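Local coordinates for G protein alpha subunit (Entamoeba histolytica, PDB 4FID) that binds guanine nucleotides as the alpha subunit of a heterotrimeric G protein and probably relays signals from membrane receptors as a GTPase switch, at residues A96-E101 against A105-S110; A188-S193 against I214-D219. All blocks are in the same frame, centred on the assembly; numbering follows the deposited sequence.

Contact 1 of 2, residues A96-E101 against A105-S110; sequences ALWADE and ATYEES
Trp98 drives the benzo edge of its indole into the face of Tyr107, a T-shaped pair with centroids 5.0 Å apart and planes at 90°. The leading atom is Trp98 CH2, which stands over the centre of the phenol ring, 3.7 Å from Tyr107 CD1; Trp98 CZ3 follows, 3.8 Å from the same CD1. The indole extends with CG anti to the backbone N (chi1 -179°), and Tyr107 has the same trans setting, which lets the two rings span the 9.2 Å between Trp98 CA and Tyr107 CA. Phe123 and Lys120 also pack on the indole, and Lys120 reaches Tyr107 as well. At the turn itself the link is made by the backbone: Ala105 N donates to Glu101 O at 3.0 Å, nearly straight at 166°, an i to i+4 bond of the first turn of helix 101-108. Asp100 starts that helix as N-cap, its OD2 accepting from Gly102 N while OD1 takes the amides of Lys68 and Tyr69. The N-cap and the T-shaped pair thus join helix 90-99 to helix 101-108, two consecutive helices meeting at a tight turn on the surface of the all-helical domain of a G-alpha subunit.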
ATOM      1  N   ALA A  96     -23.146  -8.023 -12.767  1.00 37.64           N
ATOM      2  CA  ALA A  96     -23.115  -8.929 -13.914  1.00 39.42           C
ATOM      3  C   ALA A  96     -21.724  -8.971 -14.546  1.00 41.49           C
ATOM      4  O   ALA A  96     -21.194 -10.042 -14.819  1.00 48.61           O
ATOM      5  CB  ALA A  96     -24.160  -8.520 -14.954  1.00 38.25           C
ATOM      6  N   LEU A  97     -21.139  -7.802 -14.776  1.00 33.71           N
ATOM      7  CA  LEU A  97     -19.802  -7.732 -15.340  1.00 37.61           C
ATOM      8  C   LEU A  97     -18.796  -8.531 -14.512  1.00 43.71           C
ATOM      9  O   LEU A  97     -18.049  -9.346 -15.047  1.00 48.02           O
ATOM     10  CB  LEU A  97     -19.346  -6.280 -15.489  1.00 31.52           C
ATOM     11  CG  LEU A  97     -19.930  -5.511 -16.684  1.00 36.27           C
ATOM     12  CD1 LEU A  97     -19.708  -3.995 -16.546  1.00 37.30           C
ATOM     13  CD2 LEU A  97     -19.361  -6.042 -18.002  1.00 31.64           C
ATOM     14  N   TRP A  98     -18.791  -8.309 -13.204  1.00 44.40           N
ATOM     15  CA  TRP A  98     -17.809  -8.944 -12.328  1.00 38.45           C
ATOM     16  C   TRP A  98     -18.014 -10.462 -12.285  1.00 38.84           C
ATOM     17  O   TRP A  98     -17.094 -11.210 -11.992  1.00 42.72           O
ATOM     18  CB  TRP A  98     -17.884  -8.318 -10.934  1.00 31.49           C
ATOM     19  CG  TRP A  98     -16.917  -8.841  -9.915  1.00 31.99           C
ATOM     20  CD1 TRP A  98     -17.220  -9.313  -8.667  1.00 28.98           C
ATOM     21  CD2 TRP A  98     -15.495  -8.924 -10.036  1.00 40.49           C
ATOM     22  NE1 TRP A  98     -16.077  -9.701  -8.010  1.00 34.03           N
ATOM     23  CE2 TRP A  98     -15.001  -9.466  -8.830  1.00 41.57           C
ATOM     24  CE3 TRP A  98     -14.589  -8.585 -11.041  1.00 43.48           C
ATOM     25  CZ2 TRP A  98     -13.639  -9.676  -8.608  1.00 39.76           C
ATOM     26  CZ3 TRP A  98     -13.239  -8.804 -10.817  1.00 42.90           C
ATOM     27  CH2 TRP A  98     -12.781  -9.344  -9.614  1.00 40.57           C
ATOM     28  N   ALA A  99     -19.223 -10.910 -12.597  1.00 39.73           N
ATOM     29  CA  ALA A  99     -19.518 -12.349 -12.631  1.00 40.58           C
ATOM     30  C   ALA A  99     -19.369 -12.959 -14.034  1.00 43.09           C
ATOM     31  O   ALA A  99     -19.460 -14.168 -14.212  1.00 48.41           O
ATOM     32  CB  ALA A  99     -20.900 -12.618 -12.076  1.00 29.96           C
ATOM     33  N   ASP A 100     -19.111 -12.116 -15.022  1.00 41.02           N
ATOM     34  CA  ASP A 100     -18.979 -12.571 -16.392  1.00 48.27           C
ATOM     35  C   ASP A 100     -17.657 -13.306 -16.601  1.00 55.23           C
ATOM     36  O   ASP A 100     -16.620 -12.879 -16.110  1.00 59.96           O
ATOM     37  CB  ASP A 100     -19.092 -11.376 -17.335  1.00 49.57           C
ATOM     38  CG  ASP A 100     -18.943 -11.767 -18.778  1.00 55.97           C
ATOM     39  OD1 ASP A 100     -19.914 -12.363 -19.318  1.00 64.56           O
ATOM     40  OD2 ASP A 100     -17.865 -11.481 -19.361  1.00 48.21           O
ATOM     41  N   GLU A 101     -17.699 -14.407 -17.340  1.00 61.01           N
ATOM     42  CA  GLU A 101     -16.529 -15.257 -17.550  1.00 60.71           C
ATOM     43  C   GLU A 101     -15.329 -14.519 -18.134  1.00 50.97           C
ATOM     44  O   GLU A 101     -14.202 -14.733 -17.711  1.00 50.21           O
ATOM     45  CB  GLU A 101     -16.908 -16.436 -18.441  1.00 70.78           C
ATOM     46  CG  GLU A 101     -18.254 -17.055 -18.065  1.00 81.33           C
ATOM     47  CD  GLU A 101     -18.532 -18.387 -18.768  1.00 90.51           C
ATOM     48  OE1 GLU A 101     -18.003 -18.622 -19.888  1.00 87.61           O
ATOM     49  OE2 GLU A 101     -19.293 -19.196 -18.187  1.00 94.62           O
ATOM     50  N   ALA A 105     -11.634 -13.864 -16.395  1.00 46.62           N
ATOM     51  CA  ALA A 105     -10.411 -14.275 -17.087  1.00 45.53           C
ATOM     52  C   ALA A 105      -9.402 -13.118 -17.248  1.00 49.04           C
ATOM     53  O   ALA A 105      -8.178 -13.310 -17.152  1.00 48.70           O
ATOM     54  CB  ALA A 105     -10.757 -14.873 -18.455  1.00 37.50           C
ATOM     55  N   THR A 106      -9.929 -11.924 -17.507  1.00 41.92           N
ATOM     56  CA  THR A 106      -9.109 -10.745 -17.707  1.00 40.45           C
ATOM     57  C   THR A 106      -8.526 -10.285 -16.375  1.00 45.18           C
ATOM     58  O   THR A 106      -7.379  -9.821 -16.307  1.00 44.55           O
ATOM     59  CB  THR A 106      -9.943  -9.610 -18.319  1.00 38.68           C
ATOM     60  OG1 THR A 106     -10.418 -10.008 -19.614  1.00 42.66           O
ATOM     61  CG2 THR A 106      -9.126  -8.327 -18.435  1.00 34.40           C
ATOM     62  N   TYR A 107      -9.318 -10.428 -15.314  1.00 43.34           N
ATOM     63  CA  TYR A 107      -8.865 -10.051 -13.980  1.00 41.06           C
ATOM     64  C   TYR A 107      -7.683 -10.916 -13.550  1.00 45.73           C
ATOM     65  O   TYR A 107      -6.744 -10.418 -12.943  1.00 43.38           O
ATOM     66  CB  TYR A 107     -10.007 -10.142 -12.964  1.00 38.22           C
ATOM     67  CG  TYR A 107      -9.577  -9.915 -11.530  1.00 40.74           C
ATOM     68  CD1 TYR A 107      -9.465  -8.631 -11.009  1.00 41.84           C
ATOM     69  CD2 TYR A 107      -9.295 -10.991 -10.689  1.00 43.50           C
ATOM     70  CE1 TYR A 107      -9.072  -8.424  -9.698  1.00 42.91           C
ATOM     71  CE2 TYR A 107      -8.912 -10.797  -9.381  1.00 40.55           C
ATOM     72  CZ  TYR A 107      -8.801  -9.514  -8.887  1.00 46.04           C
ATOM     73  OH  TYR A 107      -8.415  -9.317  -7.581  1.00 50.79           O
ATOM     74  N   GLU A 108      -7.734 -12.205 -13.884  1.00 50.95           N
ATOM     75  CA  GLU A 108      -6.646 -13.133 -13.570  1.00 52.71           C
ATOM     76  C   GLU A 108      -5.351 -12.831 -14.334  1.00 52.48           C
ATOM     77  O   GLU A 108      -4.277 -13.273 -13.936  1.00 51.00           O
ATOM     78  CB  GLU A 108      -7.081 -14.580 -13.812  1.00 56.56           C
ATOM     79  CG  GLU A 108      -8.292 -14.999 -12.995  1.00 67.63           C
ATOM     80  CD  GLU A 108      -8.150 -14.669 -11.513  1.00 82.68           C
ATOM     81  OE1 GLU A 108      -9.184 -14.556 -10.809  1.00 84.37           O
ATOM     82  OE2 GLU A 108      -7.000 -14.516 -11.047  1.00 90.39           O
ATOM     83  N   GLU A 109      -5.442 -12.079 -15.426  1.00 54.91           N
ATOM     84  CA  GLU A 109      -4.230 -11.663 -16.136  1.00 55.13           C
ATOM     85  C   GLU A 109      -3.794 -10.262 -15.688  1.00 45.08           C
ATOM     86  O   GLU A 109      -3.057  -9.576 -16.381  1.00 44.60           O
ATOM     87  CB  GLU A 109      -4.413 -11.752 -17.656  1.00 59.06           C
ATOM     88  CG  GLU A 109      -4.705 -13.167 -18.161  1.00 68.03           C
ATOM     89  CD  GLU A 109      -4.614 -13.302 -19.681  1.00 78.11           C
ATOM     90  OE1 GLU A 109      -4.748 -14.437 -20.191  1.00 85.72           O
ATOM     91  OE2 GLU A 109      -4.405 -12.282 -20.371  1.00 77.37           O
ATOM     92  N   SER A 110      -4.261  -9.867 -14.512  1.00 35.79           N
ATOM     93  CA  SER A 110      -3.948  -8.588 -13.900  1.00 40.06           C
ATOM     94  C   SER A 110      -2.470  -8.196 -14.006  1.00 52.51           C
ATOM     95  O   SER A 110      -2.125  -7.006 -13.967  1.00 51.44           O
ATOM     96  CB  SER A 110      -4.333  -8.659 -12.433  1.00 45.23           C
ATOM     97  OG  SER A 110      -4.542  -7.374 -11.909  1.00 54.13           O
TER

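Contact 2 of 2, residues A188-S193 against I214-D219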
ATOM      1  N   ALA A 188      12.778   5.588  11.864  1.00 28.50           N
ATOM      2  CA  ALA A 188      12.416   5.761  10.475  1.00 28.51           C
ATOM      3  C   ALA A 188      11.889   4.426   9.953  1.00 27.58           C
ATOM      4  O   ALA A 188      12.574   3.432  10.015  1.00 29.25           O
ATOM      5  CB  ALA A 188      13.628   6.217   9.682  1.00 23.09           C
ATOM      6  N   ILE A 189      10.655   4.397   9.478  1.00 26.44           N
ATOM      7  CA  ILE A 189      10.104   3.172   8.932  1.00 25.52           C
ATOM      8  C   ILE A 189      10.033   3.240   7.399  1.00 31.21           C
ATOM      9  O   ILE A 189       9.328   4.080   6.838  1.00 33.60           O
ATOM     10  CB  ILE A 189       8.707   2.901   9.512  1.00 25.94           C
ATOM     11  CG1 ILE A 189       8.784   2.801  11.042  1.00 29.52           C
ATOM     12  CG2 ILE A 189       8.103   1.631   8.908  1.00 25.56           C
ATOM     13  CD1 ILE A 189       7.493   2.311  11.704  1.00 28.61           C
ATOM     14  N   PHE A 190      10.773   2.366   6.722  1.00 28.67           N
ATOM     15  CA  PHE A 190      10.734   2.323   5.263  1.00 32.81           C
ATOM     16  C   PHE A 190       9.756   1.248   4.791  1.00 35.27           C
ATOM     17  O   PHE A 190       9.897   0.077   5.134  1.00 30.95           O
ATOM     18  CB  PHE A 190      12.134   2.072   4.671  1.00 31.18           C
ATOM     19  CG  PHE A 190      12.159   2.013   3.164  1.00 34.03           C
ATOM     20  CD1 PHE A 190      12.091   3.178   2.404  1.00 39.11           C
ATOM     21  CD2 PHE A 190      12.255   0.794   2.504  1.00 35.05           C
ATOM     22  CE1 PHE A 190      12.117   3.137   1.009  1.00 37.76           C
ATOM     23  CE2 PHE A 190      12.272   0.736   1.103  1.00 37.79           C
ATOM     24  CZ  PHE A 190      12.212   1.915   0.358  1.00 40.98           C
ATOM     25  N   VAL A 191       8.763   1.661   4.008  1.00 31.62           N
ATOM     26  CA  VAL A 191       7.777   0.747   3.477  1.00 22.49           C
ATOM     27  C   VAL A 191       8.052   0.468   2.017  1.00 26.70           C
ATOM     28  O   VAL A 191       8.353   1.390   1.233  1.00 28.58           O
ATOM     29  CB  VAL A 191       6.359   1.330   3.571  1.00 22.65           C
ATOM     30  CG1 VAL A 191       5.298   0.218   3.309  1.00 15.67           C
ATOM     31  CG2 VAL A 191       6.145   1.994   4.908  1.00 21.91           C
ATOM     32  N   THR A 192       7.932  -0.805   1.647  1.00 23.71           N
ATOM     33  CA  THR A 192       8.075  -1.195   0.257  1.00 25.75           C
ATOM     34  C   THR A 192       7.082  -2.310  -0.110  1.00 27.35           C
ATOM     35  O   THR A 192       6.690  -3.136   0.718  1.00 26.05           O
ATOM     36  CB  THR A 192       9.540  -1.595  -0.088  1.00 26.60           C
ATOM     37  OG1 THR A 192       9.698  -1.710  -1.516  1.00 34.18           O
ATOM     38  CG2 THR A 192       9.920  -2.925   0.588  1.00 19.60           C
ATOM     39  N   SER A 193       6.656  -2.297  -1.361  1.00 25.34           N
ATOM     40  CA  SER A 193       5.698  -3.251  -1.855  1.00 28.53           C
ATOM     41  C   SER A 193       6.450  -4.463  -2.352  1.00 30.24           C
ATOM     42  O   SER A 193       7.336  -4.347  -3.192  1.00 25.54           O
ATOM     43  CB  SER A 193       4.920  -2.624  -3.011  1.00 30.73           C
ATOM     44  OG  SER A 193       3.901  -3.490  -3.472  1.00 35.25           O
ATOM     45  N   ILE A 214      15.040   0.332  -3.856  1.00 25.43           N
ATOM     46  CA  ILE A 214      16.247  -0.084  -3.161  1.00 29.13           C
ATOM     47  C   ILE A 214      17.154   1.123  -2.956  1.00 34.94           C
ATOM     48  O   ILE A 214      17.704   1.322  -1.874  1.00 41.26           O
ATOM     49  CB  ILE A 214      16.989  -1.219  -3.921  1.00 24.92           C
ATOM     50  CG1 ILE A 214      16.255  -2.557  -3.743  1.00 26.98           C
ATOM     51  CG2 ILE A 214      18.447  -1.339  -3.461  1.00 18.46           C
ATOM     52  CD1 ILE A 214      16.850  -3.682  -4.585  1.00 19.77           C
ATOM     53  N   ALA A 215      17.286   1.942  -3.990  1.00 27.07           N
ATOM     54  CA  ALA A 215      18.159   3.090  -3.914  1.00 27.98           C
ATOM     55  C   ALA A 215      17.589   4.130  -2.923  1.00 34.70           C
ATOM     56  O   ALA A 215      18.344   4.798  -2.209  1.00 33.60           O
ATOM     57  CB  ALA A 215      18.361   3.680  -5.303  1.00 22.01           C
ATOM     58  N   VAL A 216      16.263   4.253  -2.862  1.00 28.05           N
ATOM     59  CA  VAL A 216      15.666   5.100  -1.844  1.00 28.70           C
ATOM     60  C   VAL A 216      16.097   4.628  -0.464  1.00 33.38           C
ATOM     61  O   VAL A 216      16.604   5.393   0.342  1.00 36.41           O
ATOM     62  CB  VAL A 216      14.136   5.084  -1.897  1.00 30.84           C
ATOM     63  CG1 VAL A 216      13.547   5.608  -0.560  1.00 21.51           C
ATOM     64  CG2 VAL A 216      13.610   5.874  -3.122  1.00 23.50           C
ATOM     65  N   PHE A 217      15.892   3.348  -0.194  1.00 34.64           N
ATOM     66  CA  PHE A 217      16.307   2.788   1.079  1.00 31.91           C
ATOM     67  C   PHE A 217      17.800   3.006   1.391  1.00 31.27           C
ATOM     68  O   PHE A 217      18.139   3.413   2.497  1.00 34.39           O
ATOM     69  CB  PHE A 217      15.939   1.318   1.163  1.00 24.46           C
ATOM     70  CG  PHE A 217      16.525   0.626   2.348  1.00 29.48           C
ATOM     71  CD1 PHE A 217      15.999   0.837   3.616  1.00 33.24           C
ATOM     72  CD2 PHE A 217      17.602  -0.238   2.198  1.00 31.76           C
ATOM     73  CE1 PHE A 217      16.533   0.191   4.725  1.00 34.76           C
ATOM     74  CE2 PHE A 217      18.148  -0.881   3.287  1.00 34.13           C
ATOM     75  CZ  PHE A 217      17.608  -0.676   4.557  1.00 39.33           C
ATOM     76  N   LYS A 218      18.679   2.747   0.424  1.00 28.92           N
ATOM     77  CA  LYS A 218      20.122   3.005   0.586  1.00 29.83           C
ATOM     78  C   LYS A 218      20.416   4.469   0.967  1.00 34.26           C
ATOM     79  O   LYS A 218      21.376   4.760   1.692  1.00 32.48           O
ATOM     80  CB  LYS A 218      20.915   2.615  -0.672  1.00 27.93           C
ATOM     81  CG  LYS A 218      21.022   1.105  -0.955  1.00 35.20           C
ATOM     82  CD  LYS A 218      21.570   0.315   0.233  1.00 39.09           C
ATOM     83  CE  LYS A 218      21.717  -1.183  -0.084  1.00 41.79           C
ATOM     84  NZ  LYS A 218      22.272  -1.961   1.088  1.00 38.47           N
ATOM     85  N   ASP A 219      19.586   5.390   0.493  1.00 39.61           N
ATOM     86  CA  ASP A 219      19.664   6.766   0.974  1.00 46.79           C
ATOM     87  C   ASP A 219      19.436   6.838   2.469  1.00 50.93           C
ATOM     88  O   ASP A 219      20.288   7.348   3.206  1.00 54.12           O
ATOM     89  CB  ASP A 219      18.650   7.651   0.275  1.00 50.83           C
ATOM     90  CG  ASP A 219      19.053   7.960  -1.135  1.00 62.25           C
ATOM     91  OD1 ASP A 219      18.182   8.421  -1.916  1.00 70.46           O
ATOM     92  OD2 ASP A 219      20.247   7.731  -1.454  1.00 57.62           O
TER
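Phe190 reaches out from strand 187-193 and turns one face of its ring to Phe217 CB on helix 209-222. This is a CH-pi contact: Phe217 CB lies 3.9 Å from the centroid of the Phe190 ring and 17° off its normal, displaced toward the rim, with Phe190 CE2 the nearest ring atom at 3.7 Å. The two phenyl rings themselves are inclined by 47°, an oblique pairing. Phe217 turns the CD1 corner of its ring to the base of the other, 3.9 Å from Phe190 CD2 and 4.0 Å from Phe190 CG. Val216 meets a different part of the same ring, its CG1 lying 3.3 Å from Phe190 CE1 in an oblique approach. With CG anti to its backbone N (chi1 180°), Phe190 extends toward the helix and meets the consecutive residues Val216 and Phe217. No hydrogen bond crosses; the contact is wholly apolar and buried. Phe274 of helix 263-275 and Ile220 extend the packing around Phe190, while Phe217 also touches Ile233 on the neighbouring strand 230-236. Strand 187-193, helix 209-222 and the adjacent parallel strand 230-236 form a beta-alpha-beta crossover, the recurring unit of the Ras-like P-loop NTPase fold, whose hydrophobic core here backs the nucleotide site.

Contact 1 belongs to the all-helical domain and contact 2 to the Ras-like domain; their centres are 34 Å apart, on opposite sides of the chain's centre, and their nearest atoms about 13 Å apart. Neither Tyr107 nor Phe190 touches the GDP, but each lies in its wider surroundings. The Tyr107 side chain is about 9 Å from the nucleotide and about 10 Å from the side chain of Asp239, a GDP-binding residue. From the other domain, the Phe190 side chain is about 10 Å from GDP and about 7 Å from that of Lys18 in the P-loop. The pair thus samples both halves of the G-alpha architecture, a surface helix corner and a buried helix-sheet interface, with the nucleotide held between the two domains.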